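Local coordinates for protein alcohol oxidase (Myceliophthora thermophila, PDB 6F74) that binds FAD and probably works as a secreted VAO-type flavoprotein oxidase, passing electrons from its substrate to oxygen, at residues P248-F253 with F375-G379; A317-E323 with V364-G370. All blocks are in the same frame, centred on the assembly; numbering follows the deposited sequence.

Contact 1: residues P248-F253 with F375-G379; sequences PATHNF and FWTIG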
loop_
_atom_site.group_PDB
_atom_site.type_symbol
_atom_site.label_atom_id
_atom_site.label_comp_id
_atom_site.label_asym_id
_atom_site.label_seq_id
_atom_site.Cartn_x
_atom_site.Cartn_y
_atom_site.Cartn_z
ATOM N N PRO A 248 -7.211 -10.697 0.603
ATOM C CA PRO A 248 -7.689 -12.048 0.309
ATOM C C PRO A 248 -8.988 -12.145 -0.532
ATOM O O PRO A 248 -9.102 -13.055 -1.364
ATOM C CB PRO A 248 -7.916 -12.621 1.712
ATOM C CG PRO A 248 -6.864 -11.970 2.527
ATOM C CD PRO A 248 -6.860 -10.537 2.025
ATOM N N ALA A 249 -9.917 -11.198 -0.317
ATOM C CA ALA A 249 -11.261 -11.259 -0.882
ATOM C C ALA A 249 -11.491 -10.501 -2.210
ATOM O O ALA A 249 -12.601 -10.507 -2.723
ATOM C CB ALA A 249 -12.269 -10.823 0.177
ATOM N N THR A 250 -10.453 -9.892 -2.782
ATOM C CA THR A 250 -10.640 -8.999 -3.941
ATOM C C THR A 250 -10.930 -9.730 -5.258
ATOM O O THR A 250 -11.763 -9.272 -6.033
ATOM C CB THR A 250 -9.481 -8.007 -4.144
ATOM O OG1 THR A 250 -8.235 -8.706 -4.295
ATOM C CG2 THR A 250 -9.391 -7.039 -2.991
ATOM N N HIS A 251 -10.258 -10.852 -5.519
ATOM C CA HIS A 251 -10.636 -11.672 -6.667
ATOM C C HIS A 251 -12.145 -11.963 -6.671
ATOM O O HIS A 251 -12.830 -11.824 -7.684
ATOM C CB HIS A 251 -9.859 -12.994 -6.678
ATOM C CG HIS A 251 -10.394 -13.977 -7.665
ATOM N ND1 HIS A 251 -10.122 -13.893 -9.010
ATOM C CD2 HIS A 251 -11.260 -15.012 -7.519
ATOM C CE1 HIS A 251 -10.786 -14.838 -9.649
ATOM N NE2 HIS A 251 -11.492 -15.526 -8.772
ATOM N N ASN A 252 -12.662 -12.374 -5.527
ATOM C CA ASN A 252 -14.065 -12.789 -5.442
ATOM C C ASN A 252 -15.042 -11.644 -5.461
ATOM O O ASN A 252 -16.119 -11.785 -6.046
ATOM C CB ASN A 252 -14.248 -13.666 -4.217
ATOM C CG ASN A 252 -13.738 -15.075 -4.419
ATOM O OD1 ASN A 252 -14.575 -15.968 -4.480
ATOM N ND2 ASN A 252 -12.409 -15.315 -4.499
ATOM N N PHE A 253 -14.697 -10.502 -4.841
ATOM C CA PHE A 253 -15.669 -9.412 -4.659
ATOM C C PHE A 253 -15.284 -8.050 -5.237
ATOM O O PHE A 253 -16.055 -7.109 -5.147
ATOM C CB PHE A 253 -15.951 -9.294 -3.189
ATOM C CG PHE A 253 -16.503 -10.565 -2.588
ATOM C CD1 PHE A 253 -17.794 -10.996 -2.923
ATOM C CD2 PHE A 253 -15.756 -11.315 -1.717
ATOM C CE1 PHE A 253 -18.305 -12.161 -2.396
ATOM C CE2 PHE A 253 -16.266 -12.494 -1.188
ATOM C CZ PHE A 253 -17.535 -12.932 -1.524
ATOM N N PHE A 375 -2.650 -19.839 -0.885
ATOM C CA PHE A 375 -3.717 -19.582 -1.822
ATOM C C PHE A 375 -5.014 -20.118 -1.225
ATOM O O PHE A 375 -5.009 -20.856 -0.224
ATOM C CB PHE A 375 -3.478 -20.261 -3.188
ATOM C CG PHE A 375 -2.422 -19.607 -4.078
ATOM C CD1 PHE A 375 -1.723 -18.435 -3.719
ATOM C CD2 PHE A 375 -2.136 -20.185 -5.319
ATOM C CE1 PHE A 375 -0.788 -17.883 -4.565
ATOM C CE2 PHE A 375 -1.189 -19.629 -6.174
ATOM C CZ PHE A 375 -0.511 -18.467 -5.788
ATOM N N TRP A 376 -6.124 -19.765 -1.860
ATOM C CA TRP A 376 -7.437 -20.168 -1.361
ATOM C C TRP A 376 -8.528 -20.043 -2.389
ATOM O O TRP A 376 -8.420 -19.259 -3.339
ATOM C CB TRP A 376 -7.806 -19.350 -0.134
ATOM C CG TRP A 376 -7.411 -17.878 -0.211
ATOM C CD1 TRP A 376 -8.041 -16.888 -0.901
ATOM C CD2 TRP A 376 -6.317 -17.264 0.460
ATOM N NE1 TRP A 376 -7.393 -15.692 -0.723
ATOM C CE2 TRP A 376 -6.338 -15.890 0.122
ATOM C CE3 TRP A 376 -5.313 -17.739 1.312
ATOM C CZ2 TRP A 376 -5.385 -14.991 0.604
ATOM C CZ3 TRP A 376 -4.382 -16.855 1.793
ATOM C CH2 TRP A 376 -4.423 -15.482 1.442
ATOM N N THR A 377 -9.563 -20.851 -2.187
ATOM C CA THR A 377 -10.793 -20.779 -2.935
ATOM C C THR A 377 -11.927 -20.423 -1.970
ATOM O O THR A 377 -12.487 -21.311 -1.294
ATOM C CB THR A 377 -11.138 -22.140 -3.586
ATOM O OG1 THR A 377 -11.080 -23.183 -2.596
ATOM C CG2 THR A 377 -10.168 -22.449 -4.712
ATOM N N ILE A 378 -12.268 -19.145 -1.932
ATOM C CA ILE A 378 -13.415 -18.685 -1.145
ATOM C C ILE A 378 -14.700 -19.253 -1.704
ATOM O O ILE A 378 -14.946 -19.127 -2.899
ATOM C CB ILE A 378 -13.497 -17.132 -1.119
ATOM C CG1 ILE A 378 -12.371 -16.628 -0.197
ATOM C CG2 ILE A 378 -14.824 -16.643 -0.558
ATOM C CD1 ILE A 378 -12.006 -15.155 -0.385
ATOM N N GLY A 379 -15.508 -19.875 -0.857
ATOM C CA GLY A 379 -16.780 -20.443 -1.282
ATOM C C GLY A 379 -16.752 -21.902 -1.704
ATOM O O GLY A 379 -17.785 -22.432 -2.084
#
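W376 and P248 are joined by the one hydrogen bond between these segments. The indole NE1 of W376 donates to the backbone O of P248 at 3.2 Å, with an N-H...O angle of 151°. The oxygen sits at the indole edge, 18° out of the ring plane.

Apolar packing surrounds this bond. CB of P248 rests against CZ2 of W376 at 3.6 Å, so bond and packing fix the same indole. The W376 side chain leaves between its backbone N and carbonyl carbon (chi1 39°), and this helps to bring NE1 to the P248 carbonyl. Without the indole, as with an alanine at W376, the P248 carbonyl is likely to lose this donor and a gap to open beside the proline ring. I378 has the largest buried area. Its CD1 methyl meets the carbonyl O of P248 at 3.7 Å and the CA of A249 at 4.0 Å. Its CG2 lies 4.4 Å from CE2 of F253.

N252 forms no bond across the segments; its OD1 lies 3.7 Å from CB of I378, and its amide lies across that side chain.

The contact sets helix 250-253 and the P248-A249 turn before it against the end of strand 370-378; P248 lies near the flavin. Helix 415-422 packs on P248, A249 and I378 through Y415. W376 meets F418 of that helix edge-to-face and bonds through its backbone with A350 of strand 349-356.

Contact 2: residues A317-E323 with V364-G370; sequences AIAPRNE and VGDAHSG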
loop_
_atom_site.group_PDB
_atom_site.type_symbol
_atom_site.label_atom_id
_atom_site.label_comp_id
_atom_site.label_asym_id
_atom_site.label_seq_id
_atom_site.Cartn_x
_atom_site.Cartn_y
_atom_site.Cartn_z
ATOM N N ALA A 317 4.690 -25.554 -0.836
ATOM C CA ALA A 317 6.077 -25.223 -0.624
ATOM C C ALA A 317 6.954 -26.075 -1.522
ATOM O O ALA A 317 6.719 -27.277 -1.684
ATOM C CB ALA A 317 6.461 -25.418 0.831
ATOM N N ILE A 318 7.953 -25.429 -2.095
ATOM C CA ILE A 318 8.829 -26.020 -3.101
ATOM C C ILE A 318 10.257 -25.667 -2.726
ATOM O O ILE A 318 10.562 -24.486 -2.547
ATOM C CB ILE A 318 8.584 -25.429 -4.512
ATOM C CG1 ILE A 318 7.105 -25.469 -4.882
ATOM C CG2 ILE A 318 9.456 -26.135 -5.531
ATOM C CD1 ILE A 318 6.746 -24.762 -6.158
ATOM N N ALA A 319 11.120 -26.669 -2.670
ATOM C CA ALA A 319 12.525 -26.451 -2.412
ATOM C C ALA A 319 13.377 -27.344 -3.281
ATOM O O ALA A 319 12.927 -28.436 -3.630
ATOM C CB ALA A 319 12.842 -26.764 -0.955
ATOM N N PRO A 320 14.625 -26.909 -3.587
ATOM C CA PRO A 320 15.566 -27.728 -4.319
ATOM C C PRO A 320 15.959 -28.962 -3.563
ATOM O O PRO A 320 16.125 -28.901 -2.360
ATOM C CB PRO A 320 16.804 -26.831 -4.476
ATOM C CG PRO A 320 16.675 -25.752 -3.513
ATOM C CD PRO A 320 15.181 -25.579 -3.302
ATOM N N ARG A 321 16.065 -30.078 -4.255
ATOM C CA ARG A 321 16.787 -31.224 -3.711
ATOM C C ARG A 321 18.254 -30.918 -3.717
ATOM O O ARG A 321 18.965 -31.376 -2.859
ATOM C CB ARG A 321 16.539 -32.500 -4.530
ATOM C CG ARG A 321 15.120 -32.999 -4.416
ATOM C CD ARG A 321 15.002 -34.438 -4.891
ATOM N NE ARG A 321 13.575 -34.723 -4.991
ATOM C CZ ARG A 321 12.801 -35.227 -4.025
ATOM N NH1 ARG A 321 13.305 -35.570 -2.832
ATOM N NH2 ARG A 321 11.503 -35.412 -4.258
ATOM N N ASN A 322 18.719 -30.194 -4.738
ATOM C CA ASN A 322 20.140 -29.919 -5.014
ATOM C C ASN A 322 20.310 -28.405 -5.065
ATOM O O ASN A 322 20.066 -27.752 -6.075
ATOM C CB ASN A 322 20.420 -30.602 -6.341
ATOM C CG ASN A 322 21.824 -30.387 -6.912
ATOM O OD1 ASN A 322 22.831 -30.619 -6.246
ATOM N ND2 ASN A 322 21.881 -30.055 -8.210
ATOM N N GLU A 323 20.672 -27.833 -3.934
ATOM C CA GLU A 323 20.719 -26.409 -3.815
ATOM C C GLU A 323 22.057 -25.912 -4.423
ATOM O O GLU A 323 23.107 -26.456 -4.125
ATOM C CB GLU A 323 20.565 -25.927 -2.380
ATOM C CG GLU A 323 19.990 -24.551 -2.381
ATOM C CD GLU A 323 19.669 -23.971 -1.012
ATOM O OE1 GLU A 323 19.860 -24.614 0.045
ATOM O OE2 GLU A 323 19.244 -22.830 -1.053
ATOM N N VAL A 364 12.633 -22.977 2.904
ATOM C CA VAL A 364 11.684 -24.094 2.800
ATOM C C VAL A 364 12.383 -25.306 3.341
ATOM O O VAL A 364 13.389 -25.784 2.777
ATOM C CB VAL A 364 11.175 -24.336 1.361
ATOM C CG1 VAL A 364 10.331 -25.621 1.270
ATOM C CG2 VAL A 364 10.326 -23.161 0.904
ATOM N N GLY A 365 11.846 -25.777 4.465
ATOM C CA GLY A 365 12.396 -26.886 5.221
ATOM C C GLY A 365 13.838 -26.575 5.501
ATOM O O GLY A 365 14.170 -25.558 6.126
ATOM N N ASP A 366 14.688 -27.423 4.957
ATOM C CA ASP A 366 16.130 -27.379 5.172
ATOM C C ASP A 366 16.909 -26.528 4.180
ATOM O O ASP A 366 18.092 -26.225 4.385
ATOM C CB ASP A 366 16.661 -28.806 5.128
ATOM C CG ASP A 366 17.839 -28.972 6.033
ATOM O OD1 ASP A 366 18.067 -28.086 6.897
ATOM O OD2 ASP A 366 18.576 -29.972 5.894
ATOM N N ALA A 367 16.255 -26.119 3.098
ATOM C CA ALA A 367 16.902 -25.418 1.990
ATOM C C ALA A 367 16.889 -23.915 2.231
ATOM O O ALA A 367 15.889 -23.352 2.699
ATOM C CB ALA A 367 16.183 -25.741 0.689
ATOM N N HIS A 368 18.005 -23.265 1.897
ATOM C CA HIS A 368 18.122 -21.796 2.011
ATOM C C HIS A 368 17.602 -21.104 0.737
ATOM O O HIS A 368 18.216 -20.149 0.221
ATOM C CB HIS A 368 19.588 -21.384 2.287
ATOM C CG HIS A 368 20.132 -21.851 3.606
ATOM N ND1 HIS A 368 19.754 -23.038 4.198
ATOM C CD2 HIS A 368 21.030 -21.290 4.451
ATOM C CE1 HIS A 368 20.386 -23.188 5.350
ATOM N NE2 HIS A 368 21.133 -22.121 5.548
ATOM N N SER A 369 16.464 -21.578 0.240
ATOM C CA SER A 369 15.819 -21.017 -0.954
ATOM C C SER A 369 14.475 -21.737 -1.148
ATOM O O SER A 369 14.170 -22.717 -0.458
ATOM C CB SER A 369 16.675 -21.227 -2.212
ATOM O OG SER A 369 16.789 -22.588 -2.497
ATOM N N GLY A 370 13.692 -21.253 -2.093
ATOM C CA GLY A 370 12.449 -21.906 -2.442
ATOM C C GLY A 370 11.298 -20.973 -2.709
ATOM O O GLY A 370 11.469 -19.765 -2.836
#
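E323 reaches across to the backbone of 364-370 and has the largest area buried here. Its CG is anti to the backbone N (chi1 -153°) and the chain is extended beyond it, which carries the carboxylate to H368 and S369. OE1 accepts the backbone N-H of H368 at 2.9 Å, on its syn side and 24° out of the carboxylate plane. OG of S369 donates to OE2 of E323, also at 2.9 Å, from well above that plane. Two donors on different oxygens thus restrain the carboxylate's rotation. S369 OG also has a weak bond with N327, and it lies 3.3 Å from CG of P320.

V364 comes next in buried area. Its CG1 is anti to the backbone N (chi1 173°) and meets two alanines on the same strand: CB of A319 at 3.5 Å and CB of A317 at 3.9 Å. Its other branch, CG2, approaches the carbonyl O of I318.

A319 is the third. Its CB lies 3.9 Å from CB of A367, and it also touches V364. A367 closes the turn that V364 opens, so both ends of the turn pack on this alanine. CA of G370 passes 3.2 Å from the O of I318, a close pass that suits a residue with no side chain.

V364 to A367 is a type II' beta turn, with G365 at its second position. The I318-Y371 backbone bonding marks where strands 311-320 and 370-378 begin to pair. The arrangement is a turn and loop folded over the strand ends of the seven-stranded antiparallel sheet, where strand 311-320 ends and 370-378 begins, away from the flavin.

In the fold
Contacts 1 and 2 share one seven-stranded antiparallel sheet. Strands 370-378 and 311-320 are neighbours in it. Contact 1 engages the last residues of strand 370-378, and contact 2 lies where that strand begins, so the two centres are 28 Å apart and nothing touches between them. Both are mostly buried, but contact 1 lies deeper, its centre about 19 Å from the centre of the chain against 30 Å. It joins the sheet to the FAD-binding region with apolar packing and a neutral indole bond. Contact 2 stays within the sheet and its connecting loops. There a carboxylate binds a loop's backbone and hydroxyl beside small apolar side chains.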